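Local coordinates for protein amine Dehydrogenase (Pseudomonas putida, PDB 1JMX) that probably oxidises primary amines as part of a multi-chain quinohemoprotein amine dehydrogenase, to which it contributes a beta-propeller chain, at residues L309-F321 against K330-P344. Residues are numbered along the deposited sequence; the frame is centred on the assembly and turned at random.
Sequences LYLGGTFNDLAVF and KNIKLPGGDMSTTTP
Asn-316 meets the segment 330-344 with its backbone and both ends of its amide. Its carbonyl O accepts Leu-334 N at 2.8 Å, almost straight on (C=O...N 176°). With CG set between the backbone N and the carbonyl carbon (chi1 65°), OD1 receives Lys-333 NZ at 3.2 Å, while ND2 donates to Gly-336 O at 3.3 Å from above that carbonyl's plane. An amide supplies acceptor and donor together; a leucine here would probably leave Gly-336 O without this donor and the lysine tip free to swing. Asp-317 OD1 lies 4.3 Å from Lys-333 NZ, beyond a salt bridge; OD1 is bonded by His-295 and OD2 by Tyr-297.

Strands 317-322 and 327-333 form the outer antiparallel hairpin of a four-stranded propeller blade, and 334-344 crosses to strand 345-348 of the next. Leu-318 and Ile-332 exchange two 2.8 Å N-to-O bonds, and Val-320 N donates to Lys-330 O. The loop residue Leu-334 brings CG to 3.4 Å from Leu-318 CD2, a tight fit; apolar Leu-318, Ile-332 and Leu-334 suit this buried setting.

In the crossing loop, Met-339 and Ser-340 both face Thr-314, a classic beta bulge: Thr-314 N donates to Ser-340 O (3.1 Å), and Thr-314 O accepts Ser-340 N and, weakly, Met-339 N. Phe-315 O is the better acceptor of that Met-339 N-H (3.0 Å), approached from above its carbonyl plane. Asp-338 OD2 and Ser-340 OG bond to the chain of another protein. Gly-313 has positive phi, and a CB there would press on Ser-340 O; its N bonds weakly to Met-339 SD.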
loop_
_atom_site.group_PDB
_atom_site.type_symbol
_atom_site.label_atom_id
_atom_site.label_comp_id
_atom_site.label_asym_id
_atom_site.label_seq_id
_atom_site.Cartn_x
_atom_site.Cartn_y
_atom_site.Cartn_z
ATOM N N LEU B 309 18.135 11.824 -27.626
ATOM C CA LEU B 309 17.862 11.544 -26.230
ATOM C C LEU B 309 16.736 10.529 -26.258
ATOM O O LEU B 309 15.643 10.813 -26.750
ATOM C CB LEU B 309 17.382 12.810 -25.514
ATOM C CG LEU B 309 17.644 13.017 -24.017
ATOM C CD1 LEU B 309 16.796 14.177 -23.522
ATOM C CD2 LEU B 309 17.337 11.778 -23.222
ATOM N N TYR B 310 17.030 9.323 -25.803
ATOM C CA TYR B 310 16.035 8.272 -25.757
ATOM C C TYR B 310 15.438 8.203 -24.363
ATOM O O TYR B 310 16.121 8.453 -23.373
ATOM C CB TYR B 310 16.664 6.918 -26.105
ATOM C CG TYR B 310 17.191 6.812 -27.520
ATOM C CD1 TYR B 310 18.502 7.187 -27.824
ATOM C CD2 TYR B 310 16.383 6.342 -28.553
ATOM C CE1 TYR B 310 18.994 7.095 -29.115
ATOM C CE2 TYR B 310 16.864 6.246 -29.849
ATOM C CZ TYR B 310 18.175 6.625 -30.124
ATOM O OH TYR B 310 18.669 6.532 -31.404
ATOM N N LEU B 311 14.148 7.898 -24.298
ATOM C CA LEU B 311 13.452 7.754 -23.029
ATOM C C LEU B 311 12.911 6.327 -22.991
ATOM O O LEU B 311 12.133 5.932 -23.853
ATOM C CB LEU B 311 12.313 8.767 -22.904
ATOM C CG LEU B 311 12.665 10.259 -22.967
ATOM C CD1 LEU B 311 11.432 11.062 -22.578
ATOM C CD2 LEU B 311 13.817 10.598 -22.033
ATOM N N GLY B 312 13.360 5.552 -22.010
ATOM C CA GLY B 312 12.929 4.172 -21.892
ATOM C C GLY B 312 12.328 3.825 -20.551
ATOM O O GLY B 312 12.075 4.700 -19.733
ATOM N N GLY B 313 12.158 2.528 -20.306
ATOM C CA GLY B 313 11.548 2.062 -19.075
ATOM C C GLY B 313 10.043 2.203 -19.211
ATOM O O GLY B 313 9.563 2.666 -20.247
ATOM N N THR B 314 9.290 1.753 -18.213
ATOM C CA THR B 314 7.831 1.888 -18.238
ATOM C C THR B 314 7.096 0.922 -19.201
ATOM O O THR B 314 7.081 -0.286 -18.956
ATOM C CB THR B 314 7.463 3.404 -18.431
ATOM O OG1 THR B 314 7.673 4.095 -17.191
ATOM C CG2 THR B 314 6.046 3.616 -18.881
ATOM N N PHE B 315 6.537 1.433 -20.300
ATOM C CA PHE B 315 5.801 0.622 -21.254
ATOM C C PHE B 315 6.743 0.045 -22.300
ATOM O O PHE B 315 7.934 -0.082 -22.049
ATOM C CB PHE B 315 4.692 1.446 -21.925
ATOM C CG PHE B 315 3.559 1.821 -21.006
ATOM C CD1 PHE B 315 2.963 3.073 -21.098
ATOM C CD2 PHE B 315 3.075 0.925 -20.062
ATOM C CE1 PHE B 315 1.904 3.427 -20.265
ATOM C CE2 PHE B 315 2.015 1.274 -19.228
ATOM C CZ PHE B 315 1.434 2.524 -19.333
ATOM N N ASN B 316 6.216 -0.265 -23.484
ATOM C CA ASN B 316 7.017 -0.857 -24.549
ATOM C C ASN B 316 7.509 0.070 -25.654
ATOM O O ASN B 316 7.836 -0.406 -26.737
ATOM C CB ASN B 316 6.276 -2.045 -25.175
ATOM C CG ASN B 316 5.008 -1.634 -25.868
ATOM O OD1 ASN B 316 4.576 -0.492 -25.762
ATOM N ND2 ASN B 316 4.398 -2.565 -26.583
ATOM N N ASP B 317 7.564 1.377 -25.403
ATOM C CA ASP B 317 8.053 2.292 -26.431
ATOM C C ASP B 317 9.163 3.242 -25.987
ATOM O O ASP B 317 9.193 3.697 -24.839
ATOM C CB ASP B 317 6.897 3.100 -27.058
ATOM C CG ASP B 317 6.314 4.144 -26.111
ATOM O OD1 ASP B 317 5.473 3.781 -25.270
ATOM O OD2 ASP B 317 6.683 5.330 -26.211
ATOM N N LEU B 318 10.111 3.475 -26.892
ATOM C CA LEU B 318 11.199 4.415 -26.655
ATOM C C LEU B 318 10.780 5.738 -27.286
ATOM O O LEU B 318 10.306 5.768 -28.419
ATOM C CB LEU B 318 12.497 3.987 -27.357
ATOM C CG LEU B 318 13.338 2.754 -27.025
ATOM C CD1 LEU B 318 13.688 2.725 -25.554
ATOM C CD2 LEU B 318 12.594 1.522 -27.440
ATOM N N ALA B 319 10.912 6.826 -26.544
ATOM C CA ALA B 319 10.597 8.126 -27.106
ATOM C C ALA B 319 11.947 8.664 -27.563
ATOM O O ALA B 319 12.948 8.489 -26.870
ATOM C CB ALA B 319 9.982 9.044 -26.052
ATOM N N VAL B 320 12.007 9.222 -28.766
ATOM C CA VAL B 320 13.257 9.782 -29.270
ATOM C C VAL B 320 13.070 11.288 -29.293
ATOM O O VAL B 320 12.134 11.790 -29.904
ATOM C CB VAL B 320 13.616 9.286 -30.689
ATOM C CG1 VAL B 320 14.982 9.822 -31.092
ATOM C CG2 VAL B 320 13.622 7.769 -30.736
ATOM N N PHE B 321 13.955 11.992 -28.599
ATOM C CA PHE B 321 13.910 13.437 -28.501
ATOM C C PHE B 321 15.113 14.129 -29.108
ATOM O O PHE B 321 16.201 13.559 -29.210
ATOM C CB PHE B 321 13.841 13.866 -27.034
ATOM C CG PHE B 321 12.457 13.921 -26.479
ATOM C CD1 PHE B 321 11.742 12.757 -26.232
ATOM C CD2 PHE B 321 11.867 15.152 -26.185
ATOM C CE1 PHE B 321 10.456 12.815 -25.700
ATOM C CE2 PHE B 321 10.577 15.219 -25.652
ATOM C CZ PHE B 321 9.874 14.052 -25.410
ATOM N N LYS B 330 10.306 10.961 -32.592
ATOM C CA LYS B 330 9.561 9.747 -32.912
ATOM C C LYS B 330 9.510 8.757 -31.766
ATOM O O LYS B 330 10.002 9.039 -30.681
ATOM C CB LYS B 330 10.105 9.067 -34.178
ATOM C CG LYS B 330 11.559 8.665 -34.121
ATOM C CD LYS B 330 12.000 8.020 -35.431
ATOM C CE LYS B 330 11.315 6.669 -35.644
ATOM N NZ LYS B 330 11.951 5.852 -36.742
ATOM N N ASN B 331 8.858 7.624 -32.005
ATOM C CA ASN B 331 8.732 6.569 -31.013
ATOM C C ASN B 331 9.105 5.250 -31.641
ATOM O O ASN B 331 8.691 4.950 -32.764
ATOM C CB ASN B 331 7.292 6.445 -30.497
ATOM C CG ASN B 331 6.883 7.605 -29.641
ATOM O OD1 ASN B 331 6.228 8.535 -30.111
ATOM N ND2 ASN B 331 7.280 7.571 -28.374
ATOM N N ILE B 332 9.894 4.472 -30.911
ATOM C CA ILE B 332 10.300 3.150 -31.355
ATOM C C ILE B 332 9.416 2.201 -30.557
ATOM O O ILE B 332 9.465 2.186 -29.327
ATOM C CB ILE B 332 11.794 2.871 -31.027
ATOM C CG1 ILE B 332 12.694 3.862 -31.775
ATOM C CG2 ILE B 332 12.164 1.426 -31.388
ATOM C CD1 ILE B 332 14.144 3.777 -31.382
ATOM N N LYS B 333 8.547 1.479 -31.254
ATOM C CA LYS B 333 7.661 0.524 -30.600
ATOM C C LYS B 333 8.386 -0.819 -30.522
ATOM O O LYS B 333 8.789 -1.371 -31.544
ATOM C CB LYS B 333 6.348 0.396 -31.385
ATOM C CG LYS B 333 5.365 -0.667 -30.874
ATOM C CD LYS B 333 4.803 -0.340 -29.497
ATOM C CE LYS B 333 4.001 0.969 -29.491
ATOM N NZ LYS B 333 3.439 1.289 -28.136
ATOM N N LEU B 334 8.606 -1.300 -29.302
ATOM C CA LEU B 334 9.290 -2.572 -29.082
ATOM C C LEU B 334 8.334 -3.760 -29.051
ATOM O O LEU B 334 7.212 -3.658 -28.550
ATOM C CB LEU B 334 10.030 -2.546 -27.750
ATOM C CG LEU B 334 11.111 -1.507 -27.515
ATOM C CD1 LEU B 334 11.575 -1.611 -26.077
ATOM C CD2 LEU B 334 12.249 -1.740 -28.481
ATOM N N PRO B 335 8.757 -4.903 -29.612
ATOM C CA PRO B 335 7.899 -6.089 -29.601
ATOM C C PRO B 335 7.726 -6.552 -28.143
ATOM O O PRO B 335 8.660 -6.450 -27.344
ATOM C CB PRO B 335 8.716 -7.106 -30.407
ATOM C CG PRO B 335 9.456 -6.253 -31.370
ATOM C CD PRO B 335 9.915 -5.100 -30.500
ATOM N N GLY B 336 6.532 -7.027 -27.796
ATOM C CA GLY B 336 6.287 -7.494 -26.442
ATOM C C GLY B 336 5.600 -6.502 -25.521
ATOM O O GLY B 336 4.697 -5.786 -25.938
ATOM N N GLY B 337 6.039 -6.444 -24.269
ATOM C CA GLY B 337 5.418 -5.543 -23.319
ATOM C C GLY B 337 6.296 -4.525 -22.610
ATOM O O GLY B 337 7.223 -3.958 -23.186
ATOM N N ASP B 338 5.983 -4.298 -21.342
ATOM C CA ASP B 338 6.682 -3.331 -20.513
ATOM C C ASP B 338 8.186 -3.499 -20.318
ATOM O O ASP B 338 8.670 -4.602 -20.074
ATOM C CB ASP B 338 6.018 -3.278 -19.140
ATOM C CG ASP B 338 4.602 -2.732 -19.189
ATOM O OD1 ASP B 338 3.924 -2.814 -20.232
ATOM O OD2 ASP B 338 4.167 -2.216 -18.153
ATOM N N MET B 339 8.905 -2.379 -20.391
ATOM C CA MET B 339 10.346 -2.337 -20.178
ATOM C C MET B 339 10.616 -2.331 -18.677
ATOM O O MET B 339 11.703 -2.688 -18.227
ATOM C CB MET B 339 10.950 -1.068 -20.790
ATOM C CG MET B 339 11.192 -1.137 -22.284
ATOM S SD MET B 339 12.111 0.284 -22.894
ATOM C CE MET B 339 10.783 1.345 -23.473
ATOM N N SER B 340 9.622 -1.898 -17.907
ATOM C CA SER B 340 9.734 -1.821 -16.459
ATOM C C SER B 340 10.983 -1.036 -16.018
ATOM O O SER B 340 11.227 0.057 -16.534
ATOM C CB SER B 340 9.687 -3.215 -15.848
ATOM O OG SER B 340 9.486 -3.117 -14.459
ATOM N N THR B 341 11.796 -1.598 -15.121
ATOM C CA THR B 341 12.992 -0.896 -14.628
ATOM C C THR B 341 14.268 -1.065 -15.449
ATOM O O THR B 341 15.350 -0.768 -14.962
ATOM C CB THR B 341 13.316 -1.259 -13.159
ATOM O OG1 THR B 341 13.654 -2.648 -13.069
ATOM C CG2 THR B 341 12.126 -0.953 -12.251
ATOM N N THR B 342 14.135 -1.524 -16.691
ATOM C CA THR B 342 15.280 -1.725 -17.582
ATOM C C THR B 342 16.040 -0.425 -17.864
ATOM O O THR B 342 15.457 0.660 -17.840
ATOM C CB THR B 342 14.819 -2.315 -18.938
ATOM O OG1 THR B 342 15.951 -2.802 -19.661
ATOM C CG2 THR B 342 14.141 -1.252 -19.786
ATOM N N THR B 343 17.339 -0.537 -18.123
ATOM C CA THR B 343 18.153 0.635 -18.447
ATOM C C THR B 343 18.767 0.543 -19.851
ATOM O O THR B 343 19.534 -0.373 -20.152
ATOM C CB THR B 343 19.226 0.969 -17.330
ATOM O OG1 THR B 343 20.277 1.775 -17.872
ATOM C CG2 THR B 343 19.810 -0.247 -16.733
ATOM N N PRO B 344 18.336 1.437 -20.763
ATOM C CA PRO B 344 18.807 1.511 -22.147
ATOM C C PRO B 344 20.311 1.765 -22.176
ATOM O O PRO B 344 20.788 2.750 -21.630
ATOM C CB PRO B 344 18.032 2.703 -22.701
ATOM C CG PRO B 344 16.749 2.638 -21.938
ATOM C CD PRO B 344 17.242 2.398 -20.545
#